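Local coordinates for protein 3',5'-cyclic-nucleotide phosphodiesterase 1 (Saccharomyces cerevisiae, PDB 4OJV) that is a class-II cyclic-nucleotide phosphodiesterase of the metallo-hydrolase/oxidoreductase clan, holding two zinc ions, at residues A[2-8]-A[23-29]. Numbering follows the deposited sequence.
Sequences VVFEITI and FILKPAR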
loop_
_atom_site.group_PDB
_atom_site.type_symbol
_atom_site.label_atom_id
_atom_site.label_comp_id
_atom_site.label_asym_id
_atom_site.label_seq_id
_atom_site.Cartn_x
_atom_site.Cartn_y
_atom_site.Cartn_z
ATOM N N VAL A 2 15.988 -26.606 -12.387
ATOM C CA VAL A 2 15.091 -25.624 -11.767
ATOM C C VAL A 2 13.791 -26.279 -11.308
ATOM O O VAL A 2 13.139 -27.010 -12.060
ATOM C CB VAL A 2 14.808 -24.430 -12.705
ATOM C CG1 VAL A 2 13.649 -23.587 -12.196
ATOM C CG2 VAL A 2 16.060 -23.577 -12.846
ATOM N N VAL A 3 13.434 -26.001 -10.059
ATOM C CA VAL A 3 12.269 -26.581 -9.408
ATOM C C VAL A 3 11.236 -25.509 -9.055
ATOM O O VAL A 3 10.038 -25.788 -9.065
ATOM C CB VAL A 3 12.706 -27.389 -8.161
ATOM C CG1 VAL A 3 11.545 -27.722 -7.237
ATOM C CG2 VAL A 3 13.392 -28.677 -8.599
ATOM N N PHE A 4 11.702 -24.298 -8.736
ATOM C CA PHE A 4 10.828 -23.225 -8.242
ATOM C C PHE A 4 10.820 -22.017 -9.157
ATOM O O PHE A 4 11.865 -21.613 -9.671
ATOM C CB PHE A 4 11.292 -22.762 -6.860
ATOM C CG PHE A 4 11.253 -23.831 -5.802
ATOM C CD1 PHE A 4 10.068 -24.136 -5.149
ATOM C CD2 PHE A 4 12.412 -24.513 -5.440
ATOM C CE1 PHE A 4 10.031 -25.112 -4.165
ATOM C CE2 PHE A 4 12.386 -25.487 -4.452
ATOM C CZ PHE A 4 11.196 -25.787 -3.812
ATOM N N GLU A 5 9.645 -21.415 -9.320
ATOM C CA GLU A 5 9.528 -20.083 -9.902
ATOM C C GLU A 5 9.066 -19.125 -8.812
ATOM O O GLU A 5 8.044 -19.367 -8.153
ATOM C CB GLU A 5 8.543 -20.057 -11.070
ATOM C CG GLU A 5 9.027 -20.851 -12.272
ATOM C CD GLU A 5 8.025 -20.927 -13.416
ATOM O OE1 GLU A 5 8.331 -21.629 -14.407
ATOM O OE2 GLU A 5 6.946 -20.300 -13.330
ATOM N N ILE A 6 9.827 -18.051 -8.617
ATOM C CA ILE A 6 9.524 -17.066 -7.579
ATOM C C ILE A 6 9.283 -15.722 -8.247
ATOM O O ILE A 6 10.201 -15.155 -8.843
ATOM C CB ILE A 6 10.669 -16.921 -6.555
ATOM C CG1 ILE A 6 11.044 -18.275 -5.923
ATOM C CG2 ILE A 6 10.279 -15.899 -5.490
ATOM C CD1 ILE A 6 12.163 -18.169 -4.906
ATOM N N THR A 7 8.053 -15.220 -8.163
ATOM C CA THR A 7 7.733 -13.904 -8.698
ATOM C C THR A 7 7.896 -12.886 -7.571
ATOM O O THR A 7 7.231 -12.984 -6.543
ATOM C CB THR A 7 6.293 -13.829 -9.237
ATOM O OG1 THR A 7 6.013 -14.959 -10.074
ATOM C CG2 THR A 7 6.105 -12.552 -10.040
ATOM N N ILE A 8 8.773 -11.914 -7.774
ATOM C CA ILE A 8 8.990 -10.864 -6.785
ATOM C C ILE A 8 7.964 -9.760 -7.011
ATOM O O ILE A 8 8.111 -8.955 -7.928
ATOM C CB ILE A 8 10.417 -10.287 -6.862
ATOM C CG1 ILE A 8 11.462 -11.410 -6.876
ATOM C CG2 ILE A 8 10.643 -9.302 -5.718
ATOM C CD1 ILE A 8 11.565 -12.213 -5.608
ATOM N N PHE A 23 6.138 -12.384 -2.168
ATOM C CA PHE A 23 6.733 -13.258 -3.183
ATOM C C PHE A 23 5.712 -14.309 -3.572
ATOM O O PHE A 23 5.070 -14.896 -2.704
ATOM C CB PHE A 23 7.998 -13.926 -2.623
ATOM C CG PHE A 23 8.907 -12.973 -1.900
ATOM C CD1 PHE A 23 9.535 -11.924 -2.567
ATOM C CD2 PHE A 23 9.115 -13.105 -0.536
ATOM C CE1 PHE A 23 10.354 -11.038 -1.880
ATOM C CE2 PHE A 23 9.934 -12.225 0.151
ATOM C CZ PHE A 23 10.558 -11.191 -0.520
ATOM N N ILE A 24 5.525 -14.540 -4.868
ATOM C CA ILE A 24 4.649 -15.601 -5.355
ATOM C C ILE A 24 5.498 -16.820 -5.707
ATOM O O ILE A 24 6.558 -16.684 -6.324
ATOM C CB ILE A 24 3.852 -15.131 -6.595
ATOM C CG1 ILE A 24 2.993 -13.904 -6.276
ATOM C CG2 ILE A 24 3.034 -16.270 -7.198
ATOM C CD1 ILE A 24 1.983 -14.115 -5.179
ATOM N N LEU A 25 5.022 -18.002 -5.328
ATOM C CA LEU A 25 5.723 -19.254 -5.615
ATOM C C LEU A 25 4.850 -20.198 -6.414
ATOM O O LEU A 25 3.646 -20.317 -6.146
ATOM C CB LEU A 25 6.085 -19.975 -4.319
ATOM C CG LEU A 25 6.789 -19.212 -3.200
ATOM C CD1 LEU A 25 7.024 -20.117 -2.001
ATOM C CD2 LEU A 25 8.098 -18.622 -3.688
ATOM N N LYS A 26 5.470 -20.908 -7.356
ATOM C CA LYS A 26 4.830 -22.036 -8.021
ATOM C C LYS A 26 5.912 -22.998 -8.500
ATOM O O LYS A 26 7.078 -22.622 -8.622
ATOM C CB LYS A 26 3.949 -21.579 -9.192
ATOM C CG LYS A 26 4.718 -20.911 -10.331
ATOM C CD LYS A 26 3.818 -20.550 -11.518
ATOM C CE LYS A 26 3.454 -21.739 -12.401
ATOM N NZ LYS A 26 4.628 -22.363 -13.082
ATOM N N PRO A 27 5.532 -24.254 -8.794
ATOM C CA PRO A 27 6.492 -25.165 -9.402
ATOM C C PRO A 27 6.928 -24.644 -10.765
ATOM O O PRO A 27 6.141 -24.020 -11.482
ATOM C CB PRO A 27 5.686 -26.459 -9.571
ATOM C CG PRO A 27 4.615 -26.378 -8.535
ATOM C CD PRO A 27 4.247 -24.920 -8.510
ATOM N N ALA A 28 8.180 -24.907 -11.125
ATOM C CA ALA A 28 8.667 -24.533 -12.444
ATOM C C ALA A 28 7.887 -25.240 -13.553
ATOM O O ALA A 28 7.463 -26.393 -13.398
ATOM C CB ALA A 28 10.146 -24.838 -12.563
ATOM N N ARG A 29 7.680 -24.516 -14.650
ATOM C CA ARG A 29 7.202 -25.068 -15.937
ATOM C C ARG A 29 5.712 -25.384 -16.031
ATOM O O ARG A 29 5.131 -25.253 -17.105
ATOM C CB ARG A 29 8.018 -26.300 -16.354
ATOM C CG ARG A 29 9.482 -26.010 -16.645
ATOM C CD ARG A 29 10.299 -27.281 -16.883
ATOM N NE ARG A 29 10.359 -28.131 -15.689
ATOM C CZ ARG A 29 11.247 -28.008 -14.703
ATOM N NH1 ARG A 29 12.196 -27.078 -14.750
ATOM N NH2 ARG A 29 11.188 -28.830 -13.661
#
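Start with the face that carries Ile6, Ile8, Phe23 and Leu25, where the apolar bumps interlock. Leu25 CD2 fits against both branches of Ile6, 3.7 Å from its CG1 and 3.9 Å from its CG2, and the same CG2 lies 4.2 Å from Phe23 CB. Further along, CD1 of Ile8 closes on CD1 of the Phe23 ring at 3.7 Å. Underneath, the backbones run antiparallel with axes 4.6 Å apart. Glu5 and Lys26 bond both ways, Glu5 N to Lys26 O at 2.9 Å and Lys26 N to Glu5 O at 3.1 Å; Thr7 and Ile24 form the next hydrogen-bonded pair.

These are neighbouring strands in one sheet of the αβ/βα sandwich, the fold of the metallo-β-lactamase superfamily, flanked by strands 365-368 and 35-38. The Ile6, Phe23 and Leu25 face packs on Ile239 and Val241 of the second sheet, with the Phe23 side chain about 10 Å from a zinc ion.

Turn to the other face. CB of Thr7 meets CB of Ile24 at 3.8 Å, and the end of Ile24 leans off toward Leu35 and Ala37. Glu5 stands extended off the sheet, buried, the end of Lys26 bending toward it: Glu5 OE2 pairs with Lys26 NZ in a 3.1 Å salt bridge and also bonds Ser91, while OE1 accepts Arg29 N at 3.0 Å.

The two segments stay together beyond the strands, before Phe4 and after Pro27. Ala28 N bonds Val3 O at 2.9 Å, Ala28 CB packs 3.7 Å from Val2 CG1, and Arg29 curls back so that its NH1 donates to Val2 O at 2.9 Å.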